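Local coordinates for protein aldo-keto reductase family 1, member B4 (Aldose reductase) (Schistosoma japonicum, PDB 4HBK) that probably reduces aldehydes such as aldose sugars to the corresponding alcohols, using NADPH as the hydride donor, at residues Ile46-Ser56 with Leu282-Val293; Leu142-Lys150 with Cys165-Trp175. All blocks are in the same frame, centred on the assembly; numbering follows the deposited sequence.

Interaction 1. Residues Ile46-Ser56 with Leu282-Val293; sequences IPVIGLGTWNS and LQRKLIVVPKSV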
loop_
_atom_site.group_PDB
_atom_site.type_symbol
_atom_site.label_atom_id
_atom_site.label_comp_id
_atom_site.label_asym_id
_atom_site.label_seq_id
_atom_site.Cartn_x
_atom_site.Cartn_y
_atom_site.Cartn_z
ATOM N N ILE A 46 10.489 -4.933 6.363
ATOM C CA ILE A 46 9.939 -4.491 5.095
ATOM C C ILE A 46 10.736 -3.312 4.532
ATOM O O ILE A 46 10.968 -2.333 5.233
ATOM C CB ILE A 46 8.454 -4.094 5.260
ATOM C CG1 ILE A 46 7.858 -3.635 3.925
ATOM C CG2 ILE A 46 8.311 -3.027 6.345
ATOM C CD1 ILE A 46 6.342 -3.461 3.961
ATOM N N PRO A 47 11.152 -3.402 3.258
ATOM C CA PRO A 47 11.896 -2.337 2.571
ATOM C C PRO A 47 11.111 -1.033 2.527
ATOM O O PRO A 47 9.912 -1.050 2.248
ATOM C CB PRO A 47 12.073 -2.898 1.161
ATOM C CG PRO A 47 12.050 -4.396 1.357
ATOM C CD PRO A 47 10.985 -4.586 2.399
ATOM N N VAL A 48 11.772 0.089 2.800
ATOM C CA VAL A 48 11.052 1.348 2.987
ATOM C C VAL A 48 10.572 1.990 1.684
ATOM O O VAL A 48 9.837 2.986 1.709
ATOM C CB VAL A 48 11.872 2.373 3.804
ATOM C CG1 VAL A 48 12.030 1.896 5.253
ATOM C CG2 VAL A 48 13.222 2.604 3.168
ATOM N N ILE A 49 11.003 1.447 0.549
ATOM C CA ILE A 49 10.433 1.857 -0.734
ATOM C C ILE A 49 10.066 0.627 -1.559
ATOM O O ILE A 49 10.787 -0.371 -1.551
ATOM C CB ILE A 49 11.357 2.809 -1.560
ATOM C CG1 ILE A 49 10.638 3.267 -2.841
ATOM C CG2 ILE A 49 12.678 2.132 -1.898
ATOM C CD1 ILE A 49 11.400 4.358 -3.631
ATOM N N GLY A 50 8.925 0.700 -2.238
ATOM C CA GLY A 50 8.485 -0.367 -3.109
ATOM C C GLY A 50 7.852 0.215 -4.353
ATOM O O GLY A 50 7.453 1.384 -4.358
ATOM N N LEU A 51 7.769 -0.582 -5.416
ATOM C CA LEU A 51 7.071 -0.146 -6.620
ATOM C C LEU A 51 5.571 -0.297 -6.436
ATOM O O LEU A 51 5.089 -1.394 -6.148
ATOM C CB LEU A 51 7.508 -0.963 -7.839
ATOM C CG LEU A 51 6.755 -0.622 -9.131
ATOM C CD1 LEU A 51 7.242 0.716 -9.667
ATOM C CD2 LEU A 51 6.919 -1.707 -10.188
ATOM N N GLY A 52 4.839 0.799 -6.589
ATOM C CA GLY A 52 3.391 0.745 -6.561
ATOM C C GLY A 52 2.883 0.391 -7.944
ATOM O O GLY A 52 3.388 0.904 -8.945
ATOM N N THR A 53 1.902 -0.501 -8.016
ATOM C CA THR A 53 1.332 -0.865 -9.303
ATOM C C THR A 53 -0.127 -0.415 -9.385
ATOM O O THR A 53 -0.755 -0.092 -8.380
ATOM C CB THR A 53 1.428 -2.379 -9.571
ATOM O OG1 THR A 53 0.747 -3.096 -8.533
ATOM C CG2 THR A 53 2.877 -2.828 -9.624
ATOM N N TRP A 54 -0.664 -0.374 -10.593
ATOM C CA TRP A 54 -2.067 -0.050 -10.754
ATOM C C TRP A 54 -2.547 -0.550 -12.105
ATOM O O TRP A 54 -1.773 -1.141 -12.866
ATOM C CB TRP A 54 -2.315 1.453 -10.561
ATOM C CG TRP A 54 -2.191 2.295 -11.800
ATOM C CD1 TRP A 54 -3.209 2.686 -12.629
ATOM C CD2 TRP A 54 -0.992 2.869 -12.339
ATOM N NE1 TRP A 54 -2.711 3.461 -13.654
ATOM C CE2 TRP A 54 -1.355 3.586 -13.499
ATOM C CE3 TRP A 54 0.355 2.840 -11.959
ATOM C CZ2 TRP A 54 -0.422 4.273 -14.277
ATOM C CZ3 TRP A 54 1.281 3.521 -12.735
ATOM C CH2 TRP A 54 0.886 4.231 -13.879
ATOM N N ASN A 55 -3.826 -0.334 -12.384
ATOM C CA ASN A 55 -4.414 -0.764 -13.639
ATOM C C ASN A 55 -3.942 0.133 -14.783
ATOM O O ASN A 55 -4.737 0.848 -15.397
ATOM C CB ASN A 55 -5.944 -0.747 -13.547
ATOM C CG ASN A 55 -6.603 -1.598 -14.624
ATOM O OD1 ASN A 55 -7.750 -2.020 -14.476
ATOM N ND2 ASN A 55 -5.870 -1.869 -15.705
ATOM N N SER A 56 -2.640 0.087 -15.053
ATOM C CA SER A 56 -2.024 0.849 -16.130
ATOM C C SER A 56 -2.206 0.137 -17.467
ATOM O O SER A 56 -2.506 -1.062 -17.502
ATOM C CB SER A 56 -0.534 1.027 -15.844
ATOM O OG SER A 56 0.072 -0.230 -15.610
ATOM N N LEU A 282 9.662 9.363 4.116
ATOM C CA LEU A 282 10.631 8.437 4.702
ATOM C C LEU A 282 11.107 8.901 6.093
ATOM O O LEU A 282 11.260 8.093 7.018
ATOM C CB LEU A 282 11.811 8.207 3.757
ATOM C CG LEU A 282 11.494 7.430 2.472
ATOM C CD1 LEU A 282 12.662 7.502 1.493
ATOM C CD2 LEU A 282 11.170 5.987 2.800
ATOM N N GLN A 283 11.316 10.204 6.249
ATOM C CA GLN A 283 11.786 10.736 7.530
ATOM C C GLN A 283 10.697 10.739 8.614
ATOM O O GLN A 283 10.996 10.900 9.799
ATOM C CB GLN A 283 12.457 12.104 7.350
ATOM C CG GLN A 283 13.754 11.989 6.521
ATOM C CD GLN A 283 14.571 13.267 6.456
ATOM O OE1 GLN A 283 15.376 13.444 5.550
ATOM N NE2 GLN A 283 14.375 14.155 7.418
ATOM N N ARG A 284 9.444 10.529 8.210
ATOM C CA ARG A 284 8.379 10.268 9.178
ATOM C C ARG A 284 8.244 8.768 9.504
ATOM O O ARG A 284 7.263 8.334 10.109
ATOM C CB ARG A 284 7.043 10.850 8.702
ATOM C CG ARG A 284 7.003 12.381 8.666
ATOM C CD ARG A 284 5.663 12.897 8.125
ATOM N NE ARG A 284 4.516 12.299 8.815
ATOM C CZ ARG A 284 3.290 12.221 8.301
ATOM N NH1 ARG A 284 3.043 12.705 7.086
ATOM N NH2 ARG A 284 2.306 11.648 9.002
ATOM N N LYS A 285 9.242 7.987 9.099
ATOM C CA LYS A 285 9.308 6.553 9.393
ATOM C C LYS A 285 8.244 5.753 8.648
ATOM O O LYS A 285 7.708 4.777 9.173
ATOM C CB LYS A 285 9.236 6.301 10.904
ATOM C CG LYS A 285 10.226 7.155 11.685
ATOM C CD LYS A 285 10.943 6.372 12.768
ATOM C CE LYS A 285 10.213 6.439 14.108
ATOM N NZ LYS A 285 11.104 6.046 15.262
ATOM N N LEU A 286 7.960 6.178 7.416
ATOM C CA LEU A 286 6.959 5.528 6.566
ATOM C C LEU A 286 7.634 4.694 5.488
ATOM O O LEU A 286 8.771 4.969 5.101
ATOM C CB LEU A 286 6.073 6.582 5.893
ATOM C CG LEU A 286 5.397 7.541 6.877
ATOM C CD1 LEU A 286 4.738 8.708 6.164
ATOM C CD2 LEU A 286 4.368 6.795 7.735
ATOM N N ILE A 287 6.935 3.664 5.027
ATOM C CA ILE A 287 7.282 2.980 3.788
ATOM C C ILE A 287 6.627 3.788 2.681
ATOM O O ILE A 287 5.609 4.426 2.917
ATOM C CB ILE A 287 6.708 1.552 3.766
ATOM C CG1 ILE A 287 7.356 0.690 4.868
ATOM C CG2 ILE A 287 6.898 0.919 2.410
ATOM C CD1 ILE A 287 6.459 0.456 6.070
ATOM N N VAL A 288 7.201 3.803 1.483
ATOM C CA VAL A 288 6.535 4.479 0.373
ATOM C C VAL A 288 6.425 3.565 -0.839
ATOM O O VAL A 288 7.360 2.816 -1.144
ATOM C CB VAL A 288 7.238 5.818 -0.010
ATOM C CG1 VAL A 288 7.243 6.777 1.186
ATOM C CG2 VAL A 288 8.657 5.562 -0.524
ATOM N N VAL A 289 5.294 3.638 -1.534
ATOM C CA VAL A 289 5.069 2.816 -2.717
ATOM C C VAL A 289 4.583 3.682 -3.889
ATOM O O VAL A 289 3.457 3.533 -4.362
ATOM C CB VAL A 289 4.088 1.634 -2.421
ATOM C CG1 VAL A 289 4.723 0.642 -1.435
ATOM C CG2 VAL A 289 2.776 2.146 -1.853
ATOM N N PRO A 290 5.454 4.588 -4.376
ATOM C CA PRO A 290 5.097 5.459 -5.501
ATOM C C PRO A 290 4.782 4.631 -6.744
ATOM O O PRO A 290 5.568 3.749 -7.101
ATOM C CB PRO A 290 6.371 6.281 -5.726
ATOM C CG PRO A 290 7.465 5.434 -5.190
ATOM C CD PRO A 290 6.860 4.761 -3.979
ATOM N N LYS A 291 3.644 4.909 -7.374
ATOM C CA LYS A 291 3.222 4.220 -8.592
ATOM C C LYS A 291 3.867 4.845 -9.831
ATOM O O LYS A 291 3.867 6.062 -9.996
ATOM C CB LYS A 291 1.702 4.312 -8.742
ATOM C CG LYS A 291 0.923 3.798 -7.548
ATOM C CD LYS A 291 -0.589 4.019 -7.703
ATOM C CE LYS A 291 -1.369 3.438 -6.516
ATOM N NZ LYS A 291 -1.931 2.099 -6.820
ATOM N N SER A 292 4.409 4.016 -10.709
ATOM C CA SER A 292 4.872 4.517 -11.993
ATOM C C SER A 292 5.079 3.399 -13.002
ATOM O O SER A 292 5.412 2.274 -12.641
ATOM C CB SER A 292 6.154 5.326 -11.834
ATOM O OG SER A 292 6.511 5.913 -13.072
ATOM N N VAL A 293 4.852 3.715 -14.269
ATOM C CA VAL A 293 5.218 2.810 -15.343
ATOM C C VAL A 293 6.196 3.503 -16.286
ATOM O O VAL A 293 6.602 2.924 -17.285
ATOM C CB VAL A 293 3.995 2.298 -16.133
ATOM C CG1 VAL A 293 3.164 1.330 -15.274
ATOM C CG2 VAL A 293 3.153 3.477 -16.657
HETATM O O HOH W 1 3.695 -0.068 -11.870
#
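The Trp54 indole meets 282-293 along its six-membered ring. Ser292 N meets the edge roughly level with the ring, 3.8 Å from Trp54 CZ3. Val293 CG2 comes in obliquely, 3.7 Å from Trp54 CH2, and Lys291 CB does likewise at CE3. Ser56 CB, of the indole's own segment, lies over one face, away from the ring centre. Here the parallel first and last strands of the (α/β)8 barrel, 51-52 and 287-288, close the barrel together with the residues next to them, through single bridges Ile49-Val288 and Gly52-Lys291.

Backbone bonds join the segments. Val288 N gives a 2.8 Å bond to Val48 O, and Gly50 N returns one of 2.9 Å to Val288 O. Gly52 N then bonds Pro290 O. Gly52 has no side chain, which lets its CA come 4.0 Å from Lys291 CA, with Lys291 CG lying against the glycine. Apolar branches flank the join. Ile46 CG2 meets Ile287 CD1, Ile49 CG1 meets Val288 CG2, and Leu282 CD2 lies 3.8 Å from Val48 CB. A water donates to both Gly52 O and Ser292 O.

Lys291 stays extended until its last torsion, chi4 -98°, which turns the ammonium group to Thr53. The same NZ bonds Tyr82 OH, the predicted proton donor, which links the closure to the probable active site. Lys291 NZ reaches Thr53 O at 2.9 Å, tilted 32° from the carbonyl plane.

Interaction 2. Residues Leu142-Lys150 with Cys165-Trp175; sequences LIHWPVPLK and CLDNVPHEDTW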
loop_
_atom_site.group_PDB
_atom_site.type_symbol
_atom_site.label_atom_id
_atom_site.label_comp_id
_atom_site.label_asym_id
_atom_site.label_seq_id
_atom_site.Cartn_x
_atom_site.Cartn_y
_atom_site.Cartn_z
ATOM N N LEU A 142 -2.996 -7.474 2.684
ATOM C CA LEU A 142 -3.782 -6.452 3.360
ATOM C C LEU A 142 -5.254 -6.576 3.032
ATOM O O LEU A 142 -5.621 -6.903 1.906
ATOM C CB LEU A 142 -3.346 -5.064 2.890
ATOM C CG LEU A 142 -1.872 -4.699 2.990
ATOM C CD1 LEU A 142 -1.685 -3.252 2.552
ATOM C CD2 LEU A 142 -1.372 -4.918 4.416
ATOM N N ILE A 143 -6.109 -6.271 3.997
ATOM C CA ILE A 143 -7.504 -6.034 3.657
ATOM C C ILE A 143 -7.601 -4.684 2.940
ATOM O O ILE A 143 -7.234 -3.642 3.499
ATOM C CB ILE A 143 -8.398 -6.058 4.896
ATOM C CG1 ILE A 143 -8.223 -7.390 5.635
ATOM C CG2 ILE A 143 -9.859 -5.844 4.497
ATOM C CD1 ILE A 143 -9.173 -7.574 6.797
ATOM N N HIS A 144 -8.078 -4.694 1.695
ATOM C CA HIS A 144 -7.965 -3.502 0.838
ATOM C C HIS A 144 -8.768 -2.302 1.354
ATOM O O HIS A 144 -8.297 -1.167 1.281
ATOM C CB HIS A 144 -8.373 -3.831 -0.595
ATOM C CG HIS A 144 -7.701 -2.985 -1.628
ATOM N ND1 HIS A 144 -7.193 -3.512 -2.801
ATOM C CD2 HIS A 144 -7.467 -1.653 -1.681
ATOM C CE1 HIS A 144 -6.676 -2.538 -3.528
ATOM N NE2 HIS A 144 -6.832 -1.401 -2.875
ATOM N N TRP A 145 -9.973 -2.574 1.860
ATOM C CA TRP A 145 -10.902 -1.571 2.397
ATOM C C TRP A 145 -11.654 -2.214 3.557
ATOM O O TRP A 145 -11.725 -3.440 3.634
ATOM C CB TRP A 145 -11.922 -1.127 1.325
ATOM C CG TRP A 145 -11.339 -0.264 0.237
ATOM C CD1 TRP A 145 -10.842 -0.679 -0.962
ATOM C CD2 TRP A 145 -11.193 1.163 0.258
ATOM N NE1 TRP A 145 -10.390 0.401 -1.693
ATOM C CE2 TRP A 145 -10.597 1.544 -0.966
ATOM C CE3 TRP A 145 -11.512 2.155 1.187
ATOM C CZ2 TRP A 145 -10.295 2.874 -1.274
ATOM C CZ3 TRP A 145 -11.211 3.476 0.880
ATOM C CH2 TRP A 145 -10.604 3.823 -0.338
ATOM N N PRO A 146 -12.212 -1.393 4.463
ATOM C CA PRO A 146 -13.144 -1.825 5.518
ATOM C C PRO A 146 -14.603 -1.971 5.042
ATOM O O PRO A 146 -15.503 -2.215 5.863
ATOM C CB PRO A 146 -13.070 -0.700 6.558
ATOM C CG PRO A 146 -12.281 0.430 5.914
ATOM C CD PRO A 146 -11.926 0.050 4.516
ATOM N N VAL A 147 -14.831 -1.835 3.739
ATOM C CA VAL A 147 -16.196 -1.862 3.188
ATOM C C VAL A 147 -16.443 -3.066 2.273
ATOM O O VAL A 147 -16.041 -3.070 1.117
ATOM C CB VAL A 147 -16.505 -0.578 2.394
ATOM C CG1 VAL A 147 -17.895 -0.672 1.735
ATOM C CG2 VAL A 147 -16.410 0.651 3.299
ATOM N N PRO A 148 -17.120 -4.096 2.789
ATOM C CA PRO A 148 -17.344 -5.265 1.938
ATOM C C PRO A 148 -18.361 -4.987 0.828
ATOM O O PRO A 148 -19.256 -4.163 0.999
ATOM C CB PRO A 148 -17.858 -6.335 2.919
ATOM C CG PRO A 148 -18.326 -5.579 4.106
ATOM C CD PRO A 148 -17.503 -4.331 4.189
ATOM N N LEU A 149 -18.199 -5.676 -0.296
ATOM C CA LEU A 149 -19.072 -5.550 -1.454
ATOM C C LEU A 149 -19.620 -6.937 -1.769
ATOM O O LEU A 149 -18.990 -7.953 -1.429
ATOM C CB LEU A 149 -18.278 -5.028 -2.650
ATOM C CG LEU A 149 -18.314 -3.525 -2.951
ATOM C CD1 LEU A 149 -18.530 -2.670 -1.729
ATOM C CD2 LEU A 149 -17.041 -3.112 -3.681
ATOM N N LYS A 150 -20.786 -6.987 -2.409
ATOM C CA LYS A 150 -21.435 -8.265 -2.706
ATOM C C LYS A 150 -20.530 -9.193 -3.513
ATOM O O LYS A 150 -19.937 -8.793 -4.514
ATOM C CB LYS A 150 -22.762 -8.041 -3.440
ATOM C CG LYS A 150 -23.545 -9.322 -3.724
ATOM C CD LYS A 150 -24.842 -9.042 -4.484
ATOM C CE LYS A 150 -24.593 -8.789 -5.971
ATOM N NZ LYS A 150 -24.371 -10.061 -6.737
ATOM N N CYS A 165 -23.322 -2.445 -4.797
ATOM C CA CYS A 165 -24.022 -3.467 -4.023
ATOM C C CYS A 165 -23.187 -3.804 -2.789
ATOM O O CYS A 165 -22.224 -4.562 -2.866
ATOM C CB CYS A 165 -24.270 -4.725 -4.870
ATOM S SG CYS A 165 -25.398 -4.479 -6.293
ATOM N N LEU A 166 -23.559 -3.218 -1.656
ATOM C CA LEU A 166 -22.826 -3.372 -0.404
ATOM C C LEU A 166 -23.051 -4.744 0.232
ATOM O O LEU A 166 -24.037 -5.418 -0.048
ATOM C CB LEU A 166 -23.256 -2.277 0.578
ATOM C CG LEU A 166 -22.585 -0.895 0.500
ATOM C CD1 LEU A 166 -21.769 -0.705 -0.756
ATOM C CD2 LEU A 166 -23.603 0.228 0.664
ATOM N N ASP A 167 -22.121 -5.155 1.090
ATOM C CA ASP A 167 -22.301 -6.366 1.877
ATOM C C ASP A 167 -21.990 -6.048 3.338
ATOM O O ASP A 167 -21.413 -5.002 3.640
ATOM C CB ASP A 167 -21.424 -7.510 1.336
ATOM C CG ASP A 167 -21.848 -8.877 1.875
ATOM O OD1 ASP A 167 -22.917 -8.953 2.521
ATOM O OD2 ASP A 167 -21.123 -9.875 1.650
ATOM N N ASN A 168 -22.393 -6.929 4.248
ATOM C CA ASN A 168 -22.104 -6.736 5.668
ATOM C C ASN A 168 -21.288 -7.897 6.241
ATOM O O ASN A 168 -21.789 -9.013 6.361
ATOM C CB ASN A 168 -23.396 -6.561 6.470
ATOM C CG ASN A 168 -24.235 -5.397 5.976
ATOM O OD1 ASN A 168 -23.757 -4.540 5.225
ATOM N ND2 ASN A 168 -25.495 -5.354 6.403
ATOM N N VAL A 169 -20.031 -7.629 6.588
ATOM C CA VAL A 169 -19.144 -8.664 7.112
ATOM C C VAL A 169 -18.261 -8.081 8.196
ATOM O O VAL A 169 -17.451 -7.199 7.920
ATOM C CB VAL A 169 -18.214 -9.228 6.025
ATOM C CG1 VAL A 169 -17.407 -10.383 6.591
ATOM C CG2 VAL A 169 -19.015 -9.666 4.792
ATOM N N PRO A 170 -18.399 -8.574 9.436
ATOM C CA PRO A 170 -17.584 -7.967 10.489
ATOM C C PRO A 170 -16.091 -8.054 10.177
ATOM O O PRO A 170 -15.591 -9.069 9.677
ATOM C CB PRO A 170 -17.945 -8.793 11.727
ATOM C CG PRO A 170 -19.337 -9.307 11.431
ATOM C CD PRO A 170 -19.283 -9.628 9.965
ATOM N N HIS A 171 -15.385 -6.976 10.472
ATOM C CA HIS A 171 -13.949 -6.941 10.248
ATOM C C HIS A 171 -13.226 -8.098 10.919
ATOM O O HIS A 171 -12.338 -8.700 10.318
ATOM C CB HIS A 171 -13.389 -5.597 10.683
ATOM C CG HIS A 171 -13.890 -4.459 9.855
ATOM N ND1 HIS A 171 -13.980 -3.168 10.322
ATOM C CD2 HIS A 171 -14.336 -4.430 8.573
ATOM C CE1 HIS A 171 -14.454 -2.388 9.368
ATOM N NE2 HIS A 171 -14.674 -3.128 8.294
ATOM N N GLU A 172 -13.619 -8.427 12.149
ATOM C CA GLU A 172 -12.919 -9.466 12.905
ATOM C C GLU A 172 -13.108 -10.855 12.306
ATOM O O GLU A 172 -12.245 -11.724 12.467
ATOM C CB GLU A 172 -13.299 -9.449 14.396
ATOM C CG GLU A 172 -14.793 -9.596 14.702
ATOM C CD GLU A 172 -15.555 -8.266 14.677
ATOM O OE1 GLU A 172 -15.078 -7.298 14.046
ATOM O OE2 GLU A 172 -16.642 -8.187 15.298
ATOM N N ASP A 173 -14.219 -11.057 11.597
ATOM C CA ASP A 173 -14.473 -12.335 10.936
ATOM C C ASP A 173 -13.578 -12.530 9.712
ATOM O O ASP A 173 -13.052 -13.623 9.485
ATOM C CB ASP A 173 -15.944 -12.461 10.526
ATOM C CG ASP A 173 -16.894 -12.482 11.720
ATOM O OD1 ASP A 173 -16.432 -12.508 12.884
ATOM O OD2 ASP A 173 -18.116 -12.478 11.483
ATOM N N THR A 174 -13.419 -11.484 8.906
ATOM C CA THR A 174 -12.497 -11.569 7.781
ATOM C C THR A 174 -11.090 -11.783 8.328
ATOM O O THR A 174 -10.325 -12.597 7.808
ATOM C CB THR A 174 -12.522 -10.314 6.917
ATOM O OG1 THR A 174 -13.857 -10.095 6.442
ATOM C CG2 THR A 174 -11.588 -10.471 5.713
ATOM N N TRP A 175 -10.765 -11.079 9.409
ATOM C CA TRP A 175 -9.422 -11.155 9.956
ATOM C C TRP A 175 -9.075 -12.563 10.415
ATOM O O TRP A 175 -7.934 -13.000 10.267
ATOM C CB TRP A 175 -9.231 -10.160 11.101
ATOM C CG TRP A 175 -7.810 -10.057 11.549
ATOM C CD1 TRP A 175 -7.253 -10.630 12.657
ATOM C CD2 TRP A 175 -6.755 -9.333 10.896
ATOM N NE1 TRP A 175 -5.917 -10.305 12.736
ATOM C CE2 TRP A 175 -5.589 -9.510 11.677
ATOM C CE3 TRP A 175 -6.683 -8.558 9.737
ATOM C CZ2 TRP A 175 -4.368 -8.934 11.323
ATOM C CZ3 TRP A 175 -5.476 -7.990 9.394
ATOM C CH2 TRP A 175 -4.330 -8.185 10.180
HETATM O O HOH W 2 -18.030 -9.323 1.225
#
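The side-chain hydrogen bond here joins His171, in the first turn of helix 171-183, to Pro146 in the loop after strand 138-143. His171 NE2 donates to Pro146 O at 2.7 Å with an almost straight N-H...O angle of 175°. The oxygen lies in the ring plane, and the bond uses a carbonyl lone pair. It ties the loop following His144, a predicted substrate-binding residue, to the start of the helix. The loop leads from barrel strand 138-143 to helix 171-183, and its two ends pair.

Two backbone bonds hold that return. Lys150 N donates to Cys165 O at 2.9 Å, and Asp167 N to Pro148 O at 3.0 Å. They frame a single bridge between Leu149 and Leu166.

Apolar contacts add to these. Pro148 CB meets Val169 CG2 at 4.0 Å, and Leu149 CD1 touches Leu166 CD1 at 3.9 Å. Nearer the barrel, Ile143 CD1 sits in plane at the Trp175 ring edge, 4.0 Å from CE3. It also packs on Thr174 CG2, a methyl held anti to the backbone N, while OG1 (chi1 -58°) bonds Phe117 O.

Charge enters through Asp167. Its CB leans on the Leu149 carbonyl group, while its carboxylate forms a salt bridge with Arg118.

The straight, in-plane bond of His171 needs a proton on NE2 and probably fixes the rotation of the imidazole.

Overall arrangement
Interactions 1 and 2 both reach the eight-stranded barrel sheet, but at different strands. Interaction 1 joins the first and last strands and is almost wholly buried, its centre about 7 Å from the centre of the chain. Interaction 2 starts at strand 138-143, the fourth, and runs outward along a loop; its centre is about 17 Å from the centre of the chain, and it is partly exposed. The two do not touch. In sequence, 142-150 and 165-175 both fall between 46-56 and 282-293. Both pair main chain. The core contact adds aliphatic packing and a lysine reaching the probable active site; the outer one adds a histidine-carbonyl bond, prolines and an aspartate salt-bridged to Arg118.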